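Long-range contacts in titin (Homo sapiens, PDB 6H4L), which serves as a structural protein of the muscle sarcomere, this immunoglobulin-like domain belonging to its M-band segment: residues Thr12-Arg16 with Phe28-Val32; Ser52-His56 with Glu67-Cys71. One frame throughout, in Å; residues are numbered along the deposited sequence.

Contact 1 of 2, residues Thr12-Arg16 with Phe28-Val32; sequences TLRMR and FILNV
Thr12 holds OG1 between its own backbone N and carbonyl carbon (chi1 65°), and Asn31 swings CG trans to its backbone N (chi1 -172°), which brings amide and hydroxyl together. Asn31 ND2 donates to Thr12 OG1 at 2.8 Å, with the hydroxyl close to the amide plane; this fixes the rotation of the amide. Next to it Thr12 N donates to Asn31 O (2.9 Å), and Asn31 N in turn to Leu13 O at 3.0 Å. Thr12 and Leu13 therefore share one opposite residue, a classic beta bulge. In this I-set immunoglobulin fold it falls where the chain turns a corner after strand 7-11 and leaves for strand 18-20 of the other sheet. Past the bulge the backbones no longer bond directly, and two waters bridge them: one donates to Arg14 O and Ile29 O, the other accepts from Arg16 N and Ile29 N. Met15 drops into the core, crossing Phe28 at about a right angle. Its SD sits 3.5 Å from Phe28 CB and 4.6 Å from the ring centroid, an oblique Met-aromatic contact, while Met15 CG lies 3.9 Å from Leu30 CD2. Trp42 and Ala94 of the second sheet also touch Met15, and Asp92 accepts from Met15 N and forms a salt bridge with Arg14 NH1, which also bonds to Ser91 O.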
ATOM      1  N   THR A  12      -5.699   4.224  10.109  1.00 20.25           N
ATOM      2  CA  THR A  12      -7.021   4.794  10.356  1.00 22.56           C
ATOM      3  C   THR A  12      -7.969   4.740   9.153  1.00 24.70           C
ATOM      4  O   THR A  12      -9.180   4.922   9.306  1.00 27.90           O
ATOM      5  CB  THR A  12      -6.928   6.254  10.832  1.00 26.41           C
ATOM      6  OG1 THR A  12      -6.388   7.064   9.780  1.00 28.70           O
ATOM      7  CG2 THR A  12      -6.060   6.364  12.090  1.00 28.05           C
ATOM      8  N   LEU A  13      -7.419   4.529   7.960  1.00 21.85           N
ATOM      9  CA  LEU A  13      -8.221   4.321   6.757  1.00 24.47           C
ATOM     10  C   LEU A  13      -7.587   3.164   6.012  1.00 20.80           C
ATOM     11  O   LEU A  13      -6.400   3.218   5.665  1.00 22.17           O
ATOM     12  CB  LEU A  13      -8.223   5.547   5.839  1.00 22.13           C
ATOM     13  CG  LEU A  13      -8.883   5.249   4.482  1.00 26.90           C
ATOM     14  CD1 LEU A  13     -10.386   5.111   4.658  1.00 31.55           C
ATOM     15  CD2 LEU A  13      -8.542   6.306   3.450  1.00 34.23           C
ATOM     16  N   ARG A  14      -8.366   2.115   5.788  1.00 24.75           N
ATOM     17  CA  ARG A  14      -7.810   0.901   5.211  1.00 22.98           C
ATOM     18  C   ARG A  14      -8.047   0.827   3.709  1.00 22.46           C
ATOM     19  O   ARG A  14      -8.992   1.417   3.188  1.00 24.68           O
ATOM     20  CB  ARG A  14      -8.391  -0.331   5.908  1.00 29.92           C
ATOM     21  CG  ARG A  14      -7.994  -0.405   7.389  1.00 30.26           C
ATOM     22  CD  ARG A  14      -8.021  -1.820   7.957  1.00 41.63           C
ATOM     23  NE  ARG A  14      -7.394  -1.870   9.282  1.00 42.35           N
ATOM     24  CZ  ARG A  14      -6.152  -2.291   9.514  1.00 42.23           C
ATOM     25  NH1 ARG A  14      -5.395  -2.724   8.516  1.00 37.31           N
ATOM     26  NH2 ARG A  14      -5.668  -2.294  10.752  1.00 43.44           N
ATOM     27  N   MET A  15      -7.169   0.099   3.023  1.00 23.29           N
ATOM     28  CA  MET A  15      -7.327  -0.129   1.592  1.00 22.16           C
ATOM     29  C   MET A  15      -8.627  -0.833   1.237  1.00 29.23           C
ATOM     30  O   MET A  15      -9.176  -1.598   2.033  1.00 29.07           O
ATOM     31  CB  MET A  15      -6.161  -0.954   1.066  1.00 25.36           C
ATOM     32  CG  MET A  15      -4.868  -0.177   0.938  1.00 26.41           C
ATOM     33  SD  MET A  15      -3.592  -1.244   0.225  1.00 33.87           S
ATOM     34  CE  MET A  15      -3.298  -2.161   1.718  1.00 16.23           C
ATOM     35  N   ARG A  16      -9.093  -0.577   0.019  1.00 23.95           N
ATOM     36  CA  ARG A  16     -10.329  -1.153  -0.494  1.00 24.71           C
ATOM     37  C   ARG A  16     -10.031  -2.192  -1.556  1.00 29.63           C
ATOM     38  O   ARG A  16      -9.374  -1.896  -2.549  1.00 30.75           O
ATOM     39  CB  ARG A  16     -11.189  -0.068  -1.149  1.00 35.53           C
ATOM     40  CG  ARG A  16     -11.819   0.921  -0.184  1.00 49.54           C
ATOM     41  CD  ARG A  16     -13.338   0.784  -0.194  1.00 62.29           C
ATOM     42  NE  ARG A  16     -13.991   1.814   0.608  1.00 72.59           N
ATOM     43  CZ  ARG A  16     -14.264   3.038   0.169  1.00 79.30           C
ATOM     44  NH1 ARG A  16     -13.933   3.386  -1.067  1.00 85.65           N
ATOM     45  NH2 ARG A  16     -14.868   3.917   0.962  1.00 75.93           N
ATOM     46  N   PHE A  28      -4.173   1.951  -4.696  1.00 18.39           N
ATOM     47  CA  PHE A  28      -4.605   1.622  -3.340  1.00 18.05           C
ATOM     48  C   PHE A  28      -4.169   2.773  -2.450  1.00 20.34           C
ATOM     49  O   PHE A  28      -3.078   3.306  -2.607  1.00 18.91           O
ATOM     50  CB  PHE A  28      -3.951   0.333  -2.849  1.00 19.99           C
ATOM     51  CG  PHE A  28      -4.512  -0.927  -3.485  1.00 21.96           C
ATOM     52  CD1 PHE A  28      -5.683  -1.491  -3.006  1.00 23.60           C
ATOM     53  CD2 PHE A  28      -3.850  -1.551  -4.526  1.00 24.67           C
ATOM     54  CE1 PHE A  28      -6.198  -2.649  -3.567  1.00 28.80           C
ATOM     55  CE2 PHE A  28      -4.366  -2.714  -5.103  1.00 27.02           C
ATOM     56  CZ  PHE A  28      -5.539  -3.259  -4.619  1.00 28.30           C
ATOM     57  N   ILE A  29      -5.013   3.148  -1.505  1.00 18.03           N
ATOM     58  CA  ILE A  29      -4.694   4.279  -0.632  1.00 17.61           C
ATOM     59  C   ILE A  29      -5.038   3.895   0.796  1.00 20.01           C
ATOM     60  O   ILE A  29      -6.076   3.296   1.042  1.00 19.72           O
ATOM     61  CB  ILE A  29      -5.481   5.540  -1.038  1.00 22.42           C
ATOM     62  CG1 ILE A  29      -5.120   5.961  -2.466  1.00 20.54           C
ATOM     63  CG2 ILE A  29      -5.174   6.692  -0.084  1.00 26.94           C
ATOM     64  CD1 ILE A  29      -6.072   6.989  -3.072  1.00 25.00           C
ATOM     65  N   LEU A  30      -4.154   4.224   1.732  1.00 17.23           N
ATOM     66  CA  LEU A  30      -4.481   4.048   3.147  1.00 18.10           C
ATOM     67  C   LEU A  30      -3.926   5.223   3.922  1.00 17.86           C
ATOM     68  O   LEU A  30      -3.171   6.029   3.397  1.00 18.91           O
ATOM     69  CB  LEU A  30      -3.962   2.723   3.702  1.00 19.85           C
ATOM     70  CG  LEU A  30      -2.465   2.466   3.805  1.00 16.87           C
ATOM     71  CD1 LEU A  30      -2.165   1.416   4.856  1.00 20.30           C
ATOM     72  CD2 LEU A  30      -1.946   1.966   2.444  1.00 18.36           C
ATOM     73  N   ASN A  31      -4.352   5.364   5.174  1.00 17.67           N
ATOM     74  CA  ASN A  31      -3.823   6.429   5.996  1.00 20.72           C
ATOM     75  C   ASN A  31      -3.278   5.857   7.290  1.00 19.95           C
ATOM     76  O   ASN A  31      -3.957   5.065   7.944  1.00 18.10           O
ATOM     77  CB  ASN A  31      -4.925   7.421   6.348  1.00 19.10           C
ATOM     78  CG  ASN A  31      -4.389   8.645   7.041  1.00 21.33           C
ATOM     79  OD1 ASN A  31      -3.833   9.541   6.413  1.00 22.83           O
ATOM     80  ND2 ASN A  31      -4.551   8.687   8.351  1.00 24.90           N
ATOM     81  N   VAL A  32      -2.046   6.234   7.619  1.00 17.18           N
ATOM     82  CA  VAL A  32      -1.396   5.752   8.845  1.00 18.73           C
ATOM     83  C   VAL A  32      -1.033   6.948   9.717  1.00 18.97           C
ATOM     84  O   VAL A  32      -0.629   8.004   9.216  1.00 19.21           O
ATOM     85  CB  VAL A  32      -0.138   4.898   8.518  1.00 21.16           C
ATOM     86  CG1 VAL A  32       0.928   5.746   7.824  1.00 21.51           C
ATOM     87  CG2 VAL A  32       0.415   4.203   9.776  1.00 18.52           C
TER
HETATM   88  O   HOH W   1      -8.846   3.029   0.828  1.00 22.10           O
HETATM   89  O   HOH W   2      -7.711   1.622  -1.519  1.00 19.96           O

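Contact 2 of 2, residues Ser52-His56 with Glu67-Cys71; sequences SSKIH and EILDC
The imidazole of His56 meets the carboxylate of Glu67 at its edge: ND1 donates to Glu67 OE1 across 3.2 Å, nearly straight at 167°, with the oxygen almost in the ring plane. The two planes are 61° apart; ND1 meets OE1 nearly along its C-O bond, so this contact alone does not set the carboxylate's rotation. Leu69 CD1 comes up obliquely to the same ring, 4.1 Å from His56 CE1. The other carboxylate oxygen, Glu67 OE2, is in a salt bridge with Arg27, so each carboxylate oxygen has a partner, and the group probably keeps its negative charge. Beneath these side chains the backbones of His56 and Glu67 form a hydrogen-bonded antiparallel pair, with Glu67 N only 2.7 Å from His56 O. This is the open end of the hairpin made by edge strand 55-60 and its inner neighbour 63-68 in the four-stranded sheet of the immunoglobulin sandwich. On the inner face Ile55 and Ile68 run side by side, Ile55 CD1 touching Ile68 CG1 at 3.7 Å. Farther out, Leu69 N bonds to Lys54 O, and Lys54 returns with its side chain: CG starts anti to the backbone N, and a bend at chi4 (68°) turns NZ onto Leu69 O, 2.8 Å away. The ammonium also forms a salt bridge with Asp75. In the corner leading into Lys54, Ser52 OG accepts from Lys54 N, an ST turn, and also from Ile55 N, an ST motif. At the far end of 67-71, the carboxylate of Asp70 binds a zinc ion together with His72.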
ATOM      1  N   SER A  52       9.143   1.042 -10.164  1.00 36.13           N
ATOM      2  CA  SER A  52       9.505   0.764 -11.545  1.00 41.61           C
ATOM      3  C   SER A  52       8.604   1.599 -12.439  1.00 37.32           C
ATOM      4  O   SER A  52       7.887   2.464 -11.952  1.00 42.33           O
ATOM      5  CB  SER A  52       9.320  -0.721 -11.857  1.00 44.86           C
ATOM      6  OG  SER A  52       7.957  -1.094 -11.754  1.00 44.22           O
ATOM      7  N   SER A  53       8.637   1.357 -13.747  1.00 44.71           N
ATOM      8  CA  SER A  53       7.731   2.071 -14.636  1.00 43.89           C
ATOM      9  C   SER A  53       6.289   1.643 -14.367  1.00 43.35           C
ATOM     10  O   SER A  53       5.345   2.373 -14.671  1.00 56.94           O
ATOM     11  CB  SER A  53       8.106   1.840 -16.100  1.00 51.67           C
ATOM     12  OG  SER A  53       8.101   0.460 -16.407  1.00 56.95           O
ATOM     13  N   LYS A  54       6.126   0.466 -13.771  1.00 44.28           N
ATOM     14  CA  LYS A  54       4.794  -0.062 -13.488  1.00 38.43           C
ATOM     15  C   LYS A  54       4.278   0.302 -12.098  1.00 32.72           C
ATOM     16  O   LYS A  54       3.079   0.537 -11.919  1.00 36.00           O
ATOM     17  CB  LYS A  54       4.790  -1.579 -13.656  1.00 56.24           C
ATOM     18  CG  LYS A  54       3.405  -2.187 -13.673  1.00 61.89           C
ATOM     19  CD  LYS A  54       3.468  -3.632 -14.120  1.00 63.75           C
ATOM     20  CE  LYS A  54       2.079  -4.213 -14.283  1.00 56.69           C
ATOM     21  NZ  LYS A  54       1.342  -3.603 -15.414  1.00 48.60           N
ATOM     22  N   ILE A  55       5.189   0.363 -11.130  1.00 31.81           N
ATOM     23  CA  ILE A  55       4.823   0.515  -9.722  1.00 27.88           C
ATOM     24  C   ILE A  55       5.396   1.797  -9.111  1.00 29.81           C
ATOM     25  O   ILE A  55       6.601   2.024  -9.175  1.00 28.75           O
ATOM     26  CB  ILE A  55       5.374  -0.671  -8.909  1.00 36.82           C
ATOM     27  CG1 ILE A  55       4.768  -1.992  -9.391  1.00 47.46           C
ATOM     28  CG2 ILE A  55       5.148  -0.462  -7.424  1.00 34.82           C
ATOM     29  CD1 ILE A  55       3.283  -2.117  -9.153  1.00 41.03           C
ATOM     30  N   HIS A  56       4.535   2.623  -8.519  1.00 29.04           N
ATOM     31  CA  HIS A  56       4.981   3.808  -7.778  1.00 25.24           C
ATOM     32  C   HIS A  56       4.280   3.848  -6.429  1.00 22.54           C
ATOM     33  O   HIS A  56       3.094   3.552  -6.340  1.00 24.09           O
ATOM     34  CB  HIS A  56       4.611   5.098  -8.516  1.00 28.48           C
ATOM     35  CG  HIS A  56       5.166   5.191  -9.899  1.00 37.69           C
ATOM     36  ND1 HIS A  56       4.443   5.707 -10.953  1.00 46.83           N
ATOM     37  CD2 HIS A  56       6.376   4.854 -10.401  1.00 44.22           C
ATOM     38  CE1 HIS A  56       5.180   5.669 -12.050  1.00 45.67           C
ATOM     39  NE2 HIS A  56       6.358   5.156 -11.742  1.00 45.76           N
ATOM     40  N   GLU A  67       0.468   2.941  -6.670  1.00 22.50           N
ATOM     41  CA  GLU A  67      -0.116   3.090  -7.984  1.00 22.21           C
ATOM     42  C   GLU A  67       0.443   1.988  -8.877  1.00 26.95           C
ATOM     43  O   GLU A  67       1.652   1.778  -8.913  1.00 26.27           O
ATOM     44  CB  GLU A  67       0.221   4.465  -8.531  1.00 22.63           C
ATOM     45  CG  GLU A  67      -0.257   4.702  -9.947  1.00 29.83           C
ATOM     46  CD  GLU A  67       0.092   6.099 -10.404  1.00 41.56           C
ATOM     47  OE1 GLU A  67       1.292   6.367 -10.628  1.00 43.97           O
ATOM     48  OE2 GLU A  67      -0.826   6.936 -10.496  1.00 40.70           O
ATOM     49  N   ILE A  68      -0.450   1.264  -9.538  1.00 26.24           N
ATOM     50  CA  ILE A  68      -0.052   0.211 -10.478  1.00 25.36           C
ATOM     51  C   ILE A  68      -0.563   0.622 -11.846  1.00 30.24           C
ATOM     52  O   ILE A  68      -1.760   0.869 -12.013  1.00 29.77           O
ATOM     53  CB  ILE A  68      -0.665  -1.149 -10.088  1.00 27.59           C
ATOM     54  CG1 ILE A  68      -0.319  -1.502  -8.637  1.00 31.36           C
ATOM     55  CG2 ILE A  68      -0.197  -2.252 -11.056  1.00 28.92           C
ATOM     56  CD1 ILE A  68      -1.501  -2.012  -7.841  1.00 40.94           C
ATOM     57  N   LEU A  69       0.340   0.717 -12.820  1.00 31.20           N
ATOM     58  CA  LEU A  69      -0.014   1.204 -14.141  1.00 31.07           C
ATOM     59  C   LEU A  69      -0.254   0.039 -15.089  1.00 32.09           C
ATOM     60  O   LEU A  69       0.352  -1.017 -14.931  1.00 33.55           O
ATOM     61  CB  LEU A  69       1.115   2.063 -14.705  1.00 37.33           C
ATOM     62  CG  LEU A  69       1.516   3.316 -13.930  1.00 44.73           C
ATOM     63  CD1 LEU A  69       2.499   4.118 -14.771  1.00 49.75           C
ATOM     64  CD2 LEU A  69       0.289   4.141 -13.606  1.00 44.40           C
ATOM     65  N   ASP A  70      -1.135   0.245 -16.066  1.00 39.23           N
ATOM     66  CA  ASP A  70      -1.353  -0.700 -17.155  1.00 48.47           C
ATOM     67  C   ASP A  70      -1.626  -2.127 -16.677  1.00 42.64           C
ATOM     68  O   ASP A  70      -0.942  -3.068 -17.071  1.00 36.51           O
ATOM     69  CB  ASP A  70      -0.156  -0.684 -18.085  1.00 37.23           C
ATOM     70  CG  ASP A  70      -0.358  -1.572 -19.293  1.00 39.95           C
ATOM     71  OD1 ASP A  70      -1.525  -1.685 -19.700  1.00 49.84           O
ATOM     72  OD2 ASP A  70       0.639  -2.157 -19.739  1.00 41.53           O
ATOM     73  N   CYS A  71      -2.662  -2.265 -15.861  1.00 34.12           N
ATOM     74  CA  CYS A  71      -2.976  -3.511 -15.168  1.00 39.17           C
ATOM     75  C   CYS A  71      -3.344  -4.685 -16.056  1.00 41.67           C
ATOM     76  O   CYS A  71      -4.234  -4.584 -16.893  1.00 38.53           O
ATOM     77  CB  CYS A  71      -4.114  -3.275 -14.181  1.00 31.06           C
ATOM     78  SG  CYS A  71      -3.619  -2.316 -12.733  1.00 33.46           S
TER
HETATM   79  O   HOH W   3       2.367  -3.710 -17.651  1.00 46.06           O

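Overall arrangement
Both contacts reach one sheet of the immunoglobulin sandwich, ordered 7-11, 26-35, 63-68, 55-60, and lie on opposite sides of the centre of the chain, their own centres about 18 Å apart. They come in series: contact 1 is complete before contact 2 begins. Contact 1 joins strand 26-35 to the stretch that crosses from the edge strand 7-11 toward the second sheet; contact 2 lies at the open end of the hairpin that forms the other edge. The middle strands 26-35 and 63-68 are neighbours, and there the contacts meet, Phe28 CE2 packing 4.0 Å from Ile68 CD1. The sheet's two inner strands thus link the two contacts, one near each edge of this M-band domain.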